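PDB 1YJ7: escJ, which probably forms, as a YscJ-family lipoprotein, part of the membrane-associated ring platform on which the type III secretion system of enteropathogenic E. coli is assembled. Local coordinates for residues 3-8 with 49-54; 11-16 with 59-64; 25-30 with 41-46; 130-135 with 165-170. The protein carries 3 engineered substitutions. All blocks are in the same frame, centred on the assembly; numbering follows the deposited sequence. Where two conformers were deposited one is given.

Contact 1 (3-8 with 49-54); sequences EQLYTG and RAITIL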
loop_
_atom_site.group_PDB
_atom_site.type_symbol
_atom_site.label_atom_id
_atom_site.label_comp_id
_atom_site.label_asym_id
_atom_site.label_seq_id
_atom_site.Cartn_x
_atom_site.Cartn_y
_atom_site.Cartn_z
ATOM N N GLU D 3 10.324 -10.403 -25.970
ATOM C CA GLU D 3 10.149 -9.826 -24.656
ATOM C C GLU D 3 9.885 -10.985 -23.696
ATOM O O GLU D 3 9.028 -11.822 -23.959
ATOM C CB GLU D 3 8.950 -8.884 -24.694
ATOM C CG GLU D 3 8.957 -7.719 -23.719
ATOM C CD GLU D 3 10.170 -6.815 -23.842
ATOM O OE1 GLU D 3 10.978 -6.856 -22.915
ATOM O OE2 GLU D 3 10.311 -6.075 -24.849
ATOM N N GLN D 4 10.616 -11.023 -22.592
ATOM C CA GLN D 4 10.390 -12.006 -21.542
ATOM C C GLN D 4 9.101 -11.712 -20.792
ATOM O O GLN D 4 8.801 -10.542 -20.490
ATOM C CB GLN D 4 11.552 -11.963 -20.569
ATOM C CG GLN D 4 11.509 -12.979 -19.467
ATOM C CD GLN D 4 12.712 -12.842 -18.551
ATOM O OE1 GLN D 4 12.621 -12.218 -17.486
ATOM N NE2 GLN D 4 13.843 -13.414 -18.965
ATOM N N LEU D 5 8.334 -12.769 -20.512
ATOM C CA LEU D 5 7.154 -12.673 -19.653
ATOM C C LEU D 5 7.549 -13.064 -18.225
ATOM O O LEU D 5 7.592 -12.212 -17.328
ATOM C CB LEU D 5 6.012 -13.564 -20.173
ATOM C CG LEU D 5 5.377 -13.148 -21.492
ATOM C CD1 LEU D 5 4.282 -14.101 -21.909
ATOM C CD2 LEU D 5 4.862 -11.735 -21.446
ATOM N N TYR D 6 7.856 -14.348 -18.023
ATOM C CA TYR D 6 8.211 -14.901 -16.715
ATOM C C TYR D 6 9.256 -15.994 -16.838
ATOM O O TYR D 6 9.299 -16.712 -17.845
ATOM C CB TYR D 6 6.988 -15.471 -15.981
ATOM C CG TYR D 6 5.959 -14.422 -15.698
ATOM C CD1 TYR D 6 4.841 -14.259 -16.505
ATOM C CD2 TYR D 6 6.148 -13.521 -14.657
ATOM C CE1 TYR D 6 3.910 -13.252 -16.250
ATOM C CE2 TYR D 6 5.234 -12.519 -14.410
ATOM C CZ TYR D 6 4.132 -12.377 -15.191
ATOM O OH TYR D 6 3.253 -11.342 -14.902
ATOM N N THR D 7 10.083 -16.088 -15.803
ATOM C CA THR D 7 11.048 -17.160 -15.596
ATOM C C THR D 7 10.659 -17.924 -14.336
ATOM O O THR D 7 9.783 -17.510 -13.582
ATOM C CB THR D 7 12.469 -16.579 -15.422
ATOM O OG1 THR D 7 12.537 -15.849 -14.188
ATOM C CG2 THR D 7 12.787 -15.536 -16.483
ATOM N N GLY D 8 11.305 -19.062 -14.118
ATOM C CA GLY D 8 11.148 -19.812 -12.886
ATOM C C GLY D 8 9.827 -20.511 -12.737
ATOM O O GLY D 8 9.404 -20.815 -11.626
ATOM N N ARG D 49 -0.803 -7.310 -25.424
ATOM C CA ARG D 49 -1.920 -8.229 -25.540
ATOM C C ARG D 49 -1.713 -9.437 -24.624
ATOM O O ARG D 49 -2.650 -9.879 -23.962
ATOM C CB ARG D 49 -2.096 -8.658 -26.999
ATOM C CG ARG D 49 -3.344 -9.468 -27.282
ATOM C CD ARG D 49 -3.734 -9.447 -28.760
ATOM N NE ARG D 49 -2.678 -10.010 -29.611
ATOM C CZ ARG D 49 -2.719 -11.214 -30.189
ATOM N NH1 ARG D 49 -3.752 -12.024 -30.017
ATOM N NH2 ARG D 49 -1.702 -11.618 -30.938
ATOM N N ALA D 50 -0.486 -9.938 -24.564
ATOM C CA ALA D 50 -0.167 -11.095 -23.728
ATOM C C ALA D 50 -0.376 -10.804 -22.244
ATOM O O ALA D 50 -0.961 -11.596 -21.533
ATOM C CB ALA D 50 1.247 -11.564 -23.971
ATOM N N ILE D 51 0.128 -9.671 -21.784
ATOM C CA ILE D 51 -0.036 -9.288 -20.399
ATOM C C ILE D 51 -1.517 -9.068 -20.045
ATOM O O ILE D 51 -1.949 -9.413 -18.930
ATOM C CB ILE D 51 0.844 -8.039 -20.110
ATOM C CG1 ILE D 51 2.328 -8.426 -20.222
ATOM C CG2 ILE D 51 0.550 -7.470 -18.719
ATOM C CD1 ILE D 51 2.779 -9.566 -19.339
ATOM N N THR D 52 -2.291 -8.519 -20.973
ATOM C CA THR D 52 -3.730 -8.309 -20.739
ATOM C C THR D 52 -4.419 -9.664 -20.534
ATOM O O THR D 52 -5.171 -9.853 -19.578
ATOM C CB THR D 52 -4.379 -7.546 -21.898
ATOM O OG1 THR D 52 -3.785 -6.237 -22.014
ATOM C CG2 THR D 52 -5.881 -7.283 -21.631
ATOM N N ILE D 53 -4.134 -10.600 -21.429
ATOM C CA ILE D 53 -4.714 -11.940 -21.360
ATOM C C ILE D 53 -4.303 -12.635 -20.076
ATOM O O ILE D 53 -5.145 -13.207 -19.382
ATOM C CB ILE D 53 -4.301 -12.793 -22.613
ATOM C CG1 ILE D 53 -4.994 -12.260 -23.859
ATOM C CG2 ILE D 53 -4.686 -14.288 -22.405
ATOM C CD1 ILE D 53 -4.357 -12.712 -25.164
ATOM N N LEU D 54 -3.020 -12.571 -19.719
ATOM C CA LEU D 54 -2.587 -13.218 -18.488
ATOM C C LEU D 54 -3.211 -12.551 -17.262
ATOM O O LEU D 54 -3.696 -13.230 -16.361
ATOM C CB LEU D 54 -1.087 -13.226 -18.365
ATOM C CG LEU D 54 -0.379 -14.049 -19.437
ATOM C CD1 LEU D 54 1.124 -13.892 -19.271
ATOM C CD2 LEU D 54 -0.792 -15.516 -19.404
#

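Contact 2 (11-16 with 59-64); sequences EKEANQ and FPKKKF. With PO4 (phosphate ion), chain H.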
loop_
_atom_site.group_PDB
_atom_site.type_symbol
_atom_site.label_atom_id
_atom_site.label_comp_id
_atom_site.label_asym_id
_atom_site.label_seq_id
_atom_site.Cartn_x
_atom_site.Cartn_y
_atom_site.Cartn_z
ATOM N N GLU D 11 6.234 -26.533 -14.537
ATOM C CA GLU D 11 5.725 -27.080 -15.783
ATOM C C GLU D 11 4.263 -26.747 -15.966
ATOM O O GLU D 11 3.836 -26.371 -17.055
ATOM C CB GLU D 11 5.939 -28.596 -15.820
ATOM C CG GLU D 11 7.392 -28.944 -16.049
ATOM C CD GLU D 11 7.668 -30.437 -16.022
ATOM O OE1 GLU D 11 8.840 -30.814 -16.273
ATOM O OE2 GLU D 11 6.726 -31.219 -15.761
ATOM N N LYS D 12 3.487 -26.894 -14.900
ATOM C CA LYS D 12 2.048 -26.689 -14.982
ATOM C C LYS D 12 1.719 -25.229 -15.229
ATOM O O LYS D 12 0.902 -24.942 -16.087
ATOM C CB LYS D 12 1.352 -27.176 -13.716
ATOM C CG LYS D 12 -0.133 -26.887 -13.654
ATOM C CD LYS D 12 -0.698 -27.367 -12.310
ATOM C CE LYS D 12 -1.948 -26.637 -11.915
ATOM N NZ LYS D 12 -2.394 -27.098 -10.539
ATOM N N GLU D 13 2.358 -24.323 -14.502
ATOM C CA GLU D 13 2.088 -22.886 -14.672
ATOM C C GLU D 13 2.451 -22.452 -16.103
ATOM O O GLU D 13 1.682 -21.766 -16.781
ATOM C CB GLU D 13 2.721 -22.015 -13.599
ATOM C CG GLU D 13 2.234 -20.580 -13.713
ATOM C CD GLU D 13 1.822 -19.950 -12.402
ATOM O OE1 GLU D 13 2.599 -20.036 -11.443
ATOM O OE2 GLU D 13 0.727 -19.355 -12.354
ATOM N N ALA D 14 3.619 -22.868 -16.557
ATOM C CA ALA D 14 4.079 -22.537 -17.892
ATOM C C ALA D 14 3.127 -23.113 -18.944
ATOM O O ALA D 14 2.771 -22.414 -19.884
ATOM C CB ALA D 14 5.509 -23.022 -18.114
ATOM N N ASN D 15 2.712 -24.370 -18.801
ATOM C CA ASN D 15 1.812 -24.966 -19.781
ATOM C C ASN D 15 0.469 -24.250 -19.847
ATOM O O ASN D 15 -0.084 -24.049 -20.918
ATOM C CB ASN D 15 1.544 -26.441 -19.480
ATOM C CG ASN D 15 2.706 -27.339 -19.852
ATOM O OD1 ASN D 15 3.578 -26.971 -20.651
ATOM N ND2 ASN D 15 2.746 -28.519 -19.231
ATOM N N GLN D 16 -0.084 -23.924 -18.692
ATOM C CA GLN D 16 -1.376 -23.237 -18.666
ATOM C C GLN D 16 -1.287 -21.864 -19.316
ATOM O O GLN D 16 -2.157 -21.498 -20.122
ATOM C CB GLN D 16 -1.939 -23.171 -17.246
ATOM C CG GLN D 16 -2.305 -24.574 -16.747
ATOM C CD GLN D 16 -2.902 -24.578 -15.365
ATOM O OE1 GLN D 16 -2.605 -23.705 -14.555
ATOM N NE2 GLN D 16 -3.745 -25.582 -15.087
ATOM N N PHE D 59 -3.104 -14.891 -14.051
ATOM C CA PHE D 59 -1.755 -15.450 -14.131
ATOM C C PHE D 59 -0.666 -14.375 -14.037
ATOM O O PHE D 59 -0.835 -13.288 -14.612
ATOM C CB PHE D 59 -1.570 -16.149 -15.471
ATOM C CG PHE D 59 -2.268 -17.466 -15.575
ATOM C CD1 PHE D 59 -3.401 -17.597 -16.356
ATOM C CD2 PHE D 59 -1.772 -18.590 -14.930
ATOM C CE1 PHE D 59 -4.047 -18.814 -16.480
ATOM C CE2 PHE D 59 -2.418 -19.801 -15.050
ATOM C CZ PHE D 59 -3.547 -19.921 -15.832
ATOM N N PRO D 60 0.453 -14.673 -13.370
ATOM C CA PRO D 60 0.668 -15.925 -12.632
ATOM C C PRO D 60 -0.122 -15.987 -11.321
ATOM O O PRO D 60 -0.442 -14.958 -10.730
ATOM C CB PRO D 60 2.177 -15.904 -12.339
ATOM C CG PRO D 60 2.507 -14.484 -12.253
ATOM C CD PRO D 60 1.630 -13.794 -13.276
ATOM N N LYS D 61 -0.429 -17.199 -10.879
ATOM C CA LYS D 61 -1.294 -17.391 -9.727
ATOM C C LYS D 61 -0.583 -16.949 -8.470
ATOM O O LYS D 61 0.584 -17.244 -8.265
ATOM C CB LYS D 61 -1.723 -18.851 -9.601
ATOM C CG LYS D 61 -2.495 -19.376 -10.793
ATOM C CD LYS D 61 -3.929 -18.922 -10.786
ATOM C CE LYS D 61 -4.684 -19.478 -11.979
ATOM N NZ LYS D 61 -5.678 -18.495 -12.480
ATOM N N LYS D 62 -1.281 -16.194 -7.637
ATOM C CA LYS D 62 -0.648 -15.715 -6.429
ATOM C C LYS D 62 -0.663 -16.793 -5.362
ATOM O O LYS D 62 -1.486 -17.711 -5.398
ATOM C CB LYS D 62 -1.211 -14.360 -5.973
ATOM C CG LYS D 62 -2.616 -14.317 -5.495
ATOM C CD LYS D 62 -3.003 -12.873 -5.142
ATOM C CE LYS D 62 -2.397 -12.414 -3.824
ATOM N NZ LYS D 62 -2.893 -11.061 -3.400
ATOM N N LYS D 63 0.322 -16.708 -4.477
ATOM C CA LYS D 63 0.453 -17.584 -3.329
ATOM C C LYS D 63 -0.210 -16.932 -2.112
ATOM O O LYS D 63 -0.328 -15.708 -2.027
ATOM C CB LYS D 63 1.930 -17.846 -3.031
ATOM C CG LYS D 63 2.697 -18.582 -4.144
ATOM C CD LYS D 63 2.329 -20.066 -4.226
ATOM C CE LYS D 63 2.838 -20.858 -3.010
ATOM N NZ LYS D 63 2.974 -22.328 -3.279
ATOM N N PHE D 64 -0.665 -17.762 -1.186
ATOM C CA PHE D 64 -1.230 -17.283 0.068
ATOM C C PHE D 64 -0.488 -17.903 1.250
ATOM O O PHE D 64 0.302 -18.824 1.073
ATOM C CB PHE D 64 -2.725 -17.590 0.115
ATOM C CG PHE D 64 -3.462 -17.055 -1.056
ATOM C CD1 PHE D 64 -3.550 -17.796 -2.216
ATOM C CD2 PHE D 64 -4.017 -15.784 -1.028
ATOM C CE1 PHE D 64 -4.219 -17.288 -3.333
ATOM C CE2 PHE D 64 -4.690 -15.274 -2.152
ATOM C CZ PHE D 64 -4.784 -16.035 -3.283
HETATM P P PO4 H . -2.786 -10.082 0.307
HETATM O O1 PO4 H . -2.647 -11.570 0.034
HETATM O O2 PO4 H . -2.896 -9.300 -0.990
HETATM O O3 PO4 H . -1.538 -9.634 1.041
HETATM O O4 PO4 H . -4.007 -9.886 1.181
#

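Contact 3 (25-30 with 41-46); sequences DVNVSK and SVAAAD. Engineered in segment 41-46: A43 (natural residue Glu), A44 (natural residue Lys), A45 (natural residue Glu).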
loop_
_atom_site.group_PDB
_atom_site.type_symbol
_atom_site.label_atom_id
_atom_site.label_comp_id
_atom_site.label_asym_id
_atom_site.label_seq_id
_atom_site.Cartn_x
_atom_site.Cartn_y
_atom_site.Cartn_z
ATOM N N ASP D 25 -3.926 -16.831 -30.238
ATOM C CA ASP D 25 -3.099 -16.471 -31.386
ATOM C C ASP D 25 -1.969 -15.498 -31.032
ATOM O O ASP D 25 -1.585 -14.634 -31.828
ATOM C CB ASP D 25 -4.023 -15.967 -32.502
ATOM C CG ASP D 25 -5.148 -16.958 -32.781
ATOM O OD1 ASP D 25 -4.824 -18.167 -32.926
ATOM O OD2 ASP D 25 -6.372 -16.674 -32.821
ATOM N N VAL D 26 -1.439 -15.652 -29.822
ATOM C CA VAL D 26 -0.237 -14.961 -29.401
ATOM C C VAL D 26 0.941 -15.896 -29.606
ATOM O O VAL D 26 0.922 -17.013 -29.121
ATOM C CB VAL D 26 -0.301 -14.557 -27.910
ATOM C CG1 VAL D 26 1.050 -13.991 -27.431
ATOM C CG2 VAL D 26 -1.414 -13.579 -27.685
ATOM N N ASN D 27 1.971 -15.404 -30.280
ATOM C CA ASN D 27 3.194 -16.163 -30.544
ATOM C C ASN D 27 4.043 -16.217 -29.266
ATOM O O ASN D 27 4.735 -15.265 -28.915
ATOM C CB ASN D 27 3.945 -15.531 -31.745
ATOM C CG ASN D 27 5.447 -15.844 -31.783
ATOM O OD1 ASN D 27 5.918 -16.854 -31.248
ATOM N ND2 ASN D 27 6.200 -14.969 -32.445
ATOM N N VAL D 28 3.995 -17.349 -28.581
ATOM C CA VAL D 28 4.767 -17.523 -27.356
ATOM C C VAL D 28 5.799 -18.640 -27.526
ATOM O O VAL D 28 5.567 -19.640 -28.199
ATOM C CB VAL D 28 3.846 -17.720 -26.100
ATOM C CG1 VAL D 28 2.715 -18.667 -26.378
ATOM C CG2 VAL D 28 4.641 -18.187 -24.874
ATOM N N SER D 29 6.961 -18.428 -26.942
ATOM C CA SER D 29 8.015 -19.419 -26.940
ATOM C C SER D 29 8.397 -19.760 -25.512
ATOM O O SER D 29 8.342 -18.919 -24.612
ATOM C CB SER D 29 9.220 -18.918 -27.733
ATOM O OG SER D 29 9.735 -17.744 -27.162
ATOM N N LYS D 30 8.762 -21.021 -25.312
ATOM C CA LYS D 30 9.100 -21.544 -24.009
ATOM C C LYS D 30 10.489 -22.153 -24.062
ATOM O O LYS D 30 10.832 -22.828 -25.032
ATOM C CB LYS D 30 8.087 -22.610 -23.590
ATOM C CG LYS D 30 8.296 -23.104 -22.174
ATOM C CD LYS D 30 7.129 -23.947 -21.675
ATOM C CE LYS D 30 7.016 -25.282 -22.449
ATOM N NZ LYS D 30 5.734 -26.014 -22.117
ATOM N N SER D 41 8.314 -16.282 -23.273
ATOM C CA SER D 41 8.566 -15.018 -23.967
ATOM C C SER D 41 7.613 -14.854 -25.133
ATOM O O SER D 41 7.026 -15.811 -25.615
ATOM C CB SER D 41 10.015 -14.955 -24.485
ATOM O OG SER D 41 10.928 -15.360 -23.487
ATOM N N VAL D 42 7.435 -13.624 -25.591
ATOM C CA VAL D 42 6.542 -13.335 -26.698
ATOM C C VAL D 42 7.191 -12.293 -27.587
ATOM O O VAL D 42 8.084 -11.575 -27.147
ATOM C CB VAL D 42 5.178 -12.782 -26.214
ATOM C CG1 VAL D 42 4.400 -13.857 -25.488
ATOM C CG2 VAL D 42 5.395 -11.529 -25.315
ATOM N N ALA D 43 6.734 -12.211 -28.829
ATOM C CA ALA D 43 7.119 -11.120 -29.729
ATOM C C ALA D 43 6.752 -9.795 -29.086
ATOM O O ALA D 43 5.691 -9.692 -28.461
ATOM C CB ALA D 43 6.404 -11.265 -31.065
ATOM N N ALA D 44 7.616 -8.783 -29.235
ATOM C CA ALA D 44 7.362 -7.471 -28.648
ATOM C C ALA D 44 6.013 -6.891 -29.052
ATOM O O ALA D 44 5.361 -6.225 -28.260
ATOM C CB ALA D 44 8.496 -6.473 -29.015
ATOM N N ALA D 45 5.595 -7.149 -30.286
ATOM C CA ALA D 45 4.355 -6.594 -30.818
ATOM C C ALA D 45 3.128 -7.227 -30.154
ATOM O O ALA D 45 2.027 -6.683 -30.217
ATOM C CB ALA D 45 4.302 -6.781 -32.330
ATOM N N ASP D 46 3.329 -8.381 -29.520
ATOM C CA ASP D 46 2.274 -9.074 -28.783
ATOM C C ASP D 46 2.367 -8.902 -27.256
ATOM O O ASP D 46 1.536 -9.438 -26.526
ATOM C CB ASP D 46 2.347 -10.581 -29.070
ATOM C CG ASP D 46 1.919 -10.946 -30.485
ATOM O OD1 ASP D 46 1.128 -10.209 -31.117
ATOM O OD2 ASP D 46 2.316 -11.997 -31.032
HETATM O O HOH W 1 1.247 -13.430 -32.668
HETATM O O HOH W 2 11.309 -18.091 -23.490
#

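Contact 4 (130-135 with 165-170); sequences SSPEVN and SSSGQD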
loop_
_atom_site.group_PDB
_atom_site.type_symbol
_atom_site.label_atom_id
_atom_site.label_comp_id
_atom_site.label_asym_id
_atom_site.label_seq_id
_atom_site.Cartn_x
_atom_site.Cartn_y
_atom_site.Cartn_z
ATOM N N SER D 130 -15.704 -27.459 -11.430
ATOM C CA SER D 130 -15.899 -28.607 -12.290
ATOM C C SER D 130 -15.305 -28.443 -13.676
ATOM O O SER D 130 -15.038 -27.345 -14.159
ATOM C CB SER D 130 -17.387 -28.925 -12.422
ATOM O OG SER D 130 -18.004 -28.094 -13.391
ATOM N N SER D 131 -15.112 -29.584 -14.326
ATOM C CA SER D 131 -14.851 -29.607 -15.759
ATOM C C SER D 131 -15.976 -28.818 -16.458
ATOM O O SER D 131 -17.133 -28.895 -16.035
ATOM C CB SER D 131 -14.814 -31.035 -16.281
ATOM O OG SER D 131 -14.065 -31.879 -15.414
ATOM N N PRO D 132 -15.654 -28.124 -17.535
ATOM C CA PRO D 132 -16.685 -27.410 -18.299
ATOM C C PRO D 132 -17.761 -28.336 -18.880
ATOM O O PRO D 132 -18.892 -27.883 -19.124
ATOM C CB PRO D 132 -15.897 -26.731 -19.427
ATOM C CG PRO D 132 -14.460 -26.808 -19.056
ATOM C CD PRO D 132 -14.304 -27.942 -18.111
ATOM N N GLU D 133 -17.424 -29.609 -19.093
ATOM C CA GLU D 133 -18.357 -30.554 -19.707
ATOM C C GLU D 133 -19.235 -31.288 -18.699
ATOM O O GLU D 133 -19.964 -32.196 -19.092
ATOM C CB GLU D 133 -17.602 -31.610 -20.544
ATOM C CG GLU D 133 -16.411 -31.119 -21.352
ATOM C CD GLU D 133 -16.724 -29.951 -22.271
ATOM O OE1 GLU D 133 -15.763 -29.222 -22.631
ATOM O OE2 GLU D 133 -17.911 -29.750 -22.645
ATOM N N VAL D 134 -19.130 -30.941 -17.408
ATOM C CA VAL D 134 -19.831 -31.642 -16.338
ATOM C C VAL D 134 -20.723 -30.627 -15.603
ATOM O O VAL D 134 -20.309 -29.486 -15.389
ATOM C CB VAL D 134 -18.832 -32.283 -15.356
ATOM C CG1 VAL D 134 -19.512 -32.773 -14.079
ATOM C CG2 VAL D 134 -18.088 -33.446 -16.049
ATOM N N ASN D 135 -21.928 -31.053 -15.236
ATOM C CA ASN D 135 -22.806 -30.277 -14.335
ATOM C C ASN D 135 -22.912 -31.002 -13.006
ATOM O O ASN D 135 -23.511 -32.075 -12.932
ATOM C CB ASN D 135 -24.201 -30.140 -14.948
ATOM C CG ASN D 135 -25.187 -29.488 -14.014
ATOM O OD1 ASN D 135 -24.814 -28.809 -13.068
ATOM N ND2 ASN D 135 -26.464 -29.664 -14.309
ATOM N N SER D 165 -18.006 -23.882 -13.211
ATOM C CA SER D 165 -17.227 -24.448 -14.313
ATOM C C SER D 165 -15.911 -23.697 -14.436
ATOM O O SER D 165 -15.875 -22.489 -14.307
ATOM C CB SER D 165 -18.001 -24.315 -15.615
ATOM O OG SER D 165 -17.201 -24.682 -16.735
ATOM N N SER D 166 -14.818 -24.400 -14.755
ATOM C CA SER D 166 -13.545 -23.728 -14.948
ATOM C C SER D 166 -13.620 -22.745 -16.132
ATOM O O SER D 166 -12.826 -21.787 -16.213
ATOM C CB SER D 166 -12.425 -24.757 -15.191
ATOM O OG SER D 166 -12.631 -25.416 -16.423
ATOM N N SER D 167 -14.553 -22.983 -17.053
ATOM C CA SER D 167 -14.716 -22.114 -18.229
ATOM C C SER D 167 -15.377 -20.764 -17.923
ATOM O O SER D 167 -15.426 -19.887 -18.792
ATOM C CB SER D 167 -15.433 -22.837 -19.373
ATOM O OG SER D 167 -16.741 -23.262 -19.043
ATOM N N GLY D 168 -15.886 -20.587 -16.701
ATOM C CA GLY D 168 -16.337 -19.281 -16.252
ATOM C C GLY D 168 -17.736 -19.209 -15.658
ATOM O O GLY D 168 -18.453 -20.215 -15.559
ATOM N N GLN D 169 -18.121 -17.985 -15.295
ATOM C CA GLN D 169 -19.401 -17.693 -14.620
ATOM C C GLN D 169 -20.625 -18.080 -15.430
ATOM O O GLN D 169 -21.682 -18.378 -14.854
ATOM C CB GLN D 169 -19.502 -16.193 -14.289
ATOM C CG GLN D 169 -18.511 -15.730 -13.226
ATOM C CD GLN D 169 -18.786 -16.336 -11.876
ATOM O OE1 GLN D 169 -19.935 -16.614 -11.548
ATOM N NE2 GLN D 169 -17.737 -16.546 -11.080
ATOM N N ASP D 170 -20.497 -18.060 -16.756
ATOM C CA ASP D 170 -21.616 -18.410 -17.626
ATOM C C ASP D 170 -21.713 -19.897 -17.989
ATOM O O ASP D 170 -22.596 -20.294 -18.758
ATOM C CB ASP D 170 -21.570 -17.559 -18.887
ATOM C CG ASP D 170 -21.825 -16.100 -18.603
ATOM O OD1 ASP D 170 -22.638 -15.792 -17.686
ATOM O OD2 ASP D 170 -21.243 -15.195 -19.244
#

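Contact 1 (3-8 with 49-54)
L5 and Y6 sit at a classic beta bulge in strand 3-9, where both face L40 of the neighbouring strand, and from there they meet helix 47-56 of the N-terminal beta-alpha-beta-beta-alpha domain. The contact is a worked example of a strand laid over a helix without any direct polar tie. The short axes of strand 3-6 and helix 49-54 run nearly parallel, at 10°, and stand 10.6 Å apart, a gap bridged by side chains. L5 does most of the bridging. Its CB points at the helix and its CG lies anti to the carbonyl carbon (chi1 -68°), from where the two methyls fork: CD2 lies 3.7 Å from CD1 of I51 and 4.4 Å from CB of A50, while CD1 meets CD1 of L54 at 4.1 Å. L5 and I51 lie alongside in opposed senses, and I51 reaches the strand with CD1 rather than through the direction of its CB. Y6 adds the rim of its ring, with CE1 4.2 Å from L54 CD1, which lies near the ring plane, so that one leucine methyl touches both residues of the bulge. L21 of helix 11-23 packs against L5 and A50, and N15 of a second subunit approaches Y6 and I51. Every touching residue is buried and every contact here is apolar, which implies that van der Waals packing and exclusion of water join this strand to its helix.

Contact 2 (11-16 with 59-64)
F59 opens segment 59-64 by presenting its ring to the helix 11-16: OE2 of E13 lies at the ring edge, 3.7 Å from CD2, and OE1 of Q16 also reaches the edge in plane. The Q16 side chain crosses the phenyl at about a right angle, its CB 3.9 Å from CZ. P60 follows through a cis peptide bond, and its CA lies 3.4 Å from the same E13 OE2. At K61 the backbone turns its N-H onto that oxygen, a hydrogen bond of 2.9 Å between K61 N and E13 OE2. The bond is almost straight (174°) and uses the syn side of the carboxylate. E13 was modelled in two conformers and the bond is described for one, so it should be read with some caution. In fold terms, the first helix of the N-terminal domain is here clasped to the extended segment after helix 47-56, probably part of the interdomain linker. K61 CB and CG stay beside E13 OE2, but the chain's end leads away, CE lying 3.8 Å above one face of the F59 ring, toward its rim. K62 points away from the helix; its NZ binds a phosphate, probably from the crystallisation liquor, 3.0 Å from its O2, and K101 of a third subunit holds the same ion.

Contact 3 (25-30 with 41-46)
V26 and V42 touch methyl to methyl, CG1 to CG1 at 3.9 Å, with their side chains crossing obliquely. V26 reaches across because its CG1 stands anti to the backbone N (chi1 173°), and the same methyl comes within 4.0 Å of CB of D46. V28 faces V42 as a non-hydrogen-bonded pair, its CB 4.0 Å from V42 CG1, while its CG2 lies against the carbonyl oxygen of S41. V28 and V42 share one face of the sheet; L21 of helix 11-23 packs on V28 and on V26, which precedes the strand. S29 and S41 form the hydrogen-bonded antiparallel pair: S29 N to S41 O is 2.9 Å and the return bond, S41 N to S29 O, 3.0 Å. Their side chains emerge on the opposite face from V28 and V42, S29 OG lying 3.9 Å from S41 CB, and a water reaches S41 OG. N27 has CG anti to the backbone N (chi1 157°); its ND2 lies 4.0 Å from CB of A43, one of three engineered alanines here. D46 turns its OD2 toward the backbone of N27, and its OD1 forms a salt bridge with R49. D25, with positive phi, closes the preceding helix as the C-prime residue of a Schellman motif. Beyond it, the V28-V42 and S29-S41 pairs set the register of an antiparallel beta hairpin, strands 28-32 and 38-42.

Contact 4 (130-135 with 165-170)
S130 and S165 pair where two parallel strands run out, a surface contact at the ends of strands 123-130 and 159-165 in the mixed sheet of the C-terminal domain. Helix 140-150 lies between the strands in sequence, which places the contact at the C-terminal edge of two parallel strands joined by a beta-alpha-beta crossover. Each chain then leaves the sheet through a type I turn, S131 to V134 on one side and S165 to G168 on the other. One backbone bond spans the gap, S166 N to S130 O at 3.0 Å, with the donor nearly along the C=O axis. Past it the pairing stops, and the P132 ring lies among three serine side chains. S165 OG is anti to its own backbone N (chi1 172°), which directs it at the proline, 3.2 Å from P132 CA. S166 OG touches the ring at P132 CD, 3.5 Å away, and S167 OG lies 3.6 Å from P132 CB. The proline offers only carbon to these hydroxyls; for polar partners, S165 OG and S167 OG both turn to the C-terminal residue G171, bonding to its OXT and O respectively. G168 ends the second turn at a phi of 129°, with its N bonded to S165 O. The first turn has the equivalent bond, V134 N to S131 O. In addition S131 O accepts from S130 OG at 2.9 Å. The two donors approach from opposite faces of the carbonyl plane, the S130 hydroxyl standing 46° out of it.

Contacts 1, 2 and 3 belong to one packing unit, whereas contact 4 stands in a separate domain. Contacts 1 and 3 are closest, their centres 8 Å apart, and share a sheet: E3 N lies 2.8 Å from V42 O, a probable hydrogen bond that sets strand 3-9 against the hairpin. Along the chain contact 3 is nested inside contact 1, while contacts 1 and 2 cross, their centres 12 Å apart and L54 O 2.9 Å from F59 N where the chain leaves helix 47-56 for the probable linker. Contact 4 lies about 9 Å from contact 2 and 17 Å from contact 3 by nearest atoms. The phosphate belongs to contact 2, at a meeting of subunits.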